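Local structure of DUF2442 domain-containing protein (Rhodospirillum rubrum ATCC 11170, 3K8R) at the interface of chains A and B. The protein is of unknown function and belongs to the DUF2442 family, its two copies pairing here along the edges of their beta-sheets. Numbering follows the deposited sequence. Chains: chain A/B, Uncharacterized protein.

Contact 1: the interface of chains A and B. Residues chain A 49-52, 98; chain B 47-48, 94.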
# COMPACT_ATOMS: atom_id res chain seq x y z
N PHE A 49 1.70 3.45 1.46
CA PHE A 49 1.34 2.09 1.87
C PHE A 49 1.33 2.01 3.39
O PHE A 49 2.27 2.46 4.04
CB PHE A 49 2.31 1.07 1.28
CG PHE A 49 2.07 -0.35 1.73
CD1 PHE A 49 0.99 -1.07 1.25
CD2 PHE A 49 2.95 -0.97 2.59
CE1 PHE A 49 0.77 -2.37 1.64
CE2 PHE A 49 2.74 -2.27 2.99
CZ PHE A 49 1.64 -2.98 2.51
N ALA A 50 0.27 1.45 3.96
CA ALA A 50 0.16 1.29 5.41
C ALA A 50 -0.10 -0.16 5.72
O ALA A 50 -0.96 -0.77 5.09
CB ALA A 50 -0.95 2.16 5.98
N PHE A 51 0.64 -0.72 6.68
CA PHE A 51 0.42 -2.11 7.12
C PHE A 51 0.47 -2.17 8.64
O PHE A 51 1.24 -1.42 9.26
CB PHE A 51 1.47 -3.04 6.54
CG PHE A 51 2.86 -2.79 7.05
CD1 PHE A 51 3.66 -1.80 6.49
CD2 PHE A 51 3.40 -3.56 8.07
CE1 PHE A 51 4.96 -1.56 6.96
CE2 PHE A 51 4.70 -3.34 8.55
CZ PHE A 51 5.49 -2.34 7.99
N PRO A 52 -0.37 -3.02 9.25
CA PRO A 52 -0.30 -3.20 10.69
C PRO A 52 0.89 -4.11 10.99
O PRO A 52 0.83 -5.29 10.67
CB PRO A 52 -1.61 -3.90 11.03
CG PRO A 52 -2.03 -4.54 9.77
CD PRO A 52 -1.57 -3.64 8.68
N PHE A 98 3.69 -11.62 4.76
CA PHE A 98 4.13 -11.15 6.07
C PHE A 98 5.20 -12.02 6.75
O PHE A 98 5.66 -11.69 7.84
CB PHE A 98 2.94 -11.02 7.01
CG PHE A 98 1.98 -9.92 6.65
CD1 PHE A 98 2.34 -8.58 6.83
CD2 PHE A 98 0.70 -10.22 6.17
CE1 PHE A 98 1.46 -7.57 6.52
CE2 PHE A 98 -0.19 -9.21 5.86
CZ PHE A 98 0.18 -7.88 6.03
N CYS B 47 -4.28 -3.83 5.19
CA CYS B 47 -3.37 -2.81 4.68
C CYS B 47 -4.13 -1.77 3.90
O CYS B 47 -5.31 -1.97 3.54
CB CYS B 47 -2.30 -3.43 3.80
SG CYS B 47 -1.23 -4.43 4.75
N THR B 48 -3.45 -0.65 3.64
CA THR B 48 -4.02 0.46 2.92
C THR B 48 -3.03 0.93 1.86
O THR B 48 -1.80 0.92 2.08
CB THR B 48 -4.32 1.65 3.88
OG1 THR B 48 -5.00 1.18 5.05
CG2 THR B 48 -5.17 2.72 3.19
N MSE B 94 0.08 -0.87 -7.35
CA MSE B 94 0.99 -1.18 -6.23
C MSE B 94 2.37 -1.65 -6.69
O MSE B 94 3.33 -1.58 -5.94
CB MSE B 94 0.37 -2.19 -5.27
CG MSE B 94 -0.88 -1.64 -4.62
SE MSE B 94 -1.74 -2.80 -3.37
CE MSE B 94 -0.30 -3.11 -2.11
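B:Cys47 turns its SG away from its own carbonyl carbon (chi1 -67°), and A:Phe49 swings its ring opposite its backbone N (chi1 176°); the two torsions bring thiol and ring together on one side of the paired strands. The strand pairing itself rests on main chain. A:Ala50 N donates to B:Thr48 O at 2.8 Å, and B:Thr48 N returns a bond of 2.9 Å to A:Ala50 O, the reciprocal pair of an antiparallel bridge. The methyl of A:Ala50 lies beside CB of B:Thr48, a small apolar pair next to the bridge.

On the thiol side, SG of B:Cys47 reaches CB of A:Phe51 at 3.5 Å, touching the root of that side chain and not its ring. CZ of A:Phe98, the far corner of another ring, meets the same sulfur at 3.9 Å, and CD of A:Pro52 also lies near it. Toward the helix, CE1 of A:Phe49 touches CB of B:Cys47 at 3.9 Å, while CE of the selenomethionine B:Met94 comes to the same ring carbon at 4.0 Å. The selenomethionine side chain, bent at chi3, crosses that of the phenylalanine at about a right angle, and its methyl end meets the CD1-CE1 rim.

The patch lies where strand 48-51 of each chain pairs with its counterpart, with B:Cys47 just ahead of the strand and B:Met94 reaching in from helix 90-95.

Contact 2: the interface of chains A and B. Residues chain A 43, 47, 94; chain B 49-52, 55, 98.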
# COMPACT_ATOMS: atom_id res chain seq x y z
N LEU A 43 5.89 6.21 -0.28
CA LEU A 43 6.65 5.72 -1.43
C LEU A 43 7.21 6.88 -2.24
O LEU A 43 6.58 7.94 -2.38
CB LEU A 43 5.79 4.80 -2.30
CG LEU A 43 5.31 3.55 -1.58
CD1 LEU A 43 4.40 2.78 -2.49
CD2 LEU A 43 6.47 2.68 -1.11
N CYS A 47 3.04 7.55 -3.89
CA CYS A 47 1.97 6.78 -3.24
C CYS A 47 2.27 6.54 -1.77
O CYS A 47 3.35 6.93 -1.28
CB CYS A 47 1.77 5.45 -3.94
SG CYS A 47 1.30 5.65 -5.62
N MSE A 94 3.82 -5.52 0.42
CA MSE A 94 2.82 -5.01 -0.52
C MSE A 94 2.17 -6.15 -1.32
O MSE A 94 1.07 -6.00 -1.82
CB MSE A 94 3.44 -3.93 -1.42
CG MSE A 94 3.93 -2.73 -0.59
SE MSE A 94 4.47 -1.16 -1.58
CE MSE A 94 2.81 -0.68 -2.44
N PHE B 49 -3.56 1.30 0.70
CA PHE B 49 -2.77 1.83 -0.39
C PHE B 49 -3.48 3.08 -0.85
O PHE B 49 -4.71 3.10 -0.96
CB PHE B 49 -2.67 0.82 -1.54
CG PHE B 49 -1.88 1.31 -2.71
CD1 PHE B 49 -0.49 1.34 -2.67
CD2 PHE B 49 -2.53 1.73 -3.87
CE1 PHE B 49 0.25 1.80 -3.75
CE2 PHE B 49 -1.80 2.19 -4.96
CZ PHE B 49 -0.40 2.22 -4.90
N ALA B 50 -2.71 4.13 -1.09
CA ALA B 50 -3.27 5.40 -1.53
C ALA B 50 -2.44 5.89 -2.69
O ALA B 50 -1.24 5.64 -2.74
CB ALA B 50 -3.23 6.41 -0.40
N PHE B 51 -3.07 6.57 -3.65
CA PHE B 51 -2.34 7.12 -4.78
C PHE B 51 -2.96 8.43 -5.23
O PHE B 51 -4.18 8.60 -5.15
CB PHE B 51 -2.25 6.13 -5.96
CG PHE B 51 -3.58 5.74 -6.57
CD1 PHE B 51 -4.33 4.70 -6.05
CD2 PHE B 51 -4.05 6.38 -7.72
CE1 PHE B 51 -5.55 4.32 -6.62
CE2 PHE B 51 -5.27 6.01 -8.30
CZ PHE B 51 -6.02 4.98 -7.76
N PRO B 52 -2.12 9.39 -5.64
CA PRO B 52 -2.68 10.64 -6.17
C PRO B 52 -3.19 10.29 -7.56
O PRO B 52 -2.40 9.85 -8.39
CB PRO B 52 -1.49 11.58 -6.22
CG PRO B 52 -0.30 10.70 -6.24
CD PRO B 52 -0.66 9.46 -5.50
N LEU B 55 -1.62 10.55 -11.32
CA LEU B 55 -0.43 9.79 -11.67
C LEU B 55 -0.94 8.64 -12.56
O LEU B 55 -0.17 8.05 -13.29
CB LEU B 55 0.29 9.19 -10.45
CG LEU B 55 1.29 9.98 -9.59
CD1 LEU B 55 1.79 9.04 -8.51
CD2 LEU B 55 2.48 10.55 -10.39
N PHE B 98 1.42 2.75 -13.62
CA PHE B 98 0.26 3.65 -13.70
C PHE B 98 -0.24 3.87 -15.12
O PHE B 98 -1.18 4.63 -15.34
CB PHE B 98 0.61 5.02 -13.13
CG PHE B 98 1.21 4.97 -11.77
CD1 PHE B 98 0.40 4.78 -10.66
CD2 PHE B 98 2.58 5.12 -11.60
CE1 PHE B 98 0.95 4.72 -9.40
CE2 PHE B 98 3.15 5.07 -10.35
CZ PHE B 98 2.33 4.87 -9.23
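A:Cys47 pushes its short side chain against strand 48-51 of chain B and is the residue of this patch with the most surface hidden by the partner, 65 Å². Its CB faces the main chain first, lying by the carbonyl oxygen of B:Ala50, and also touches the rim of the B:Phe49 ring, with CE1 at 4.0 Å. One bond further out, SG enters a small aromatic and aliphatic setting. It sits 3.6 Å from CB of B:Phe51. CZ of B:Phe98 approaches the same sulfur to 3.8 Å, and CZ of B:Phe49 touches it at a similar distance. The compact sulfur thus lies against the rims of two rings and the root of a third side chain, all from the partner chain.

Two torsions on the chain B side prepare the setting. B:Phe49 holds CG opposite its backbone N (chi1 179°), which carries its ring out toward A:Cys47 and A:Met94. B:Phe51 instead places CG between its backbone N and carbonyl carbon (chi1 63°), leaving CB as the part that greets the thiol.

Beside the sulfur, CD1 of B:Leu55, from the 3-10 helix 53-55, lies over one face of the B:Phe98 ring, offset toward its rim, and probably helps to steady that ring. At the other end, A:Leu43, at the end of strand 38-43, stands only loosely beside B:Phe49. The selenomethionine A:Met94, on helix 90-94, crosses B:Phe49 at about a right angle. Its chain bends at chi3, and the terminal methyl carbon CE comes to rest 3.8 Å from CE1 of the B:Phe49 ring.

Contact 1 and contact 2 have C-alpha centres about 11 Å apart and are related by the two-fold axis of the interface. Strand 48-51, the cysteine ahead of it and the selenomethionine helix take part in both, with the chains exchanged. The main-chain bridge is told in contact 1; by the two-fold symmetry its twin belongs beside contact 2, which adds a leucine over one face of B:Phe98. Each subunit thus offers a cysteine to its partner and phenylalanine side chains to the partner's cysteine. Such matched packing could suit a stable dimer, though the structure alone does not show that it forms in solution.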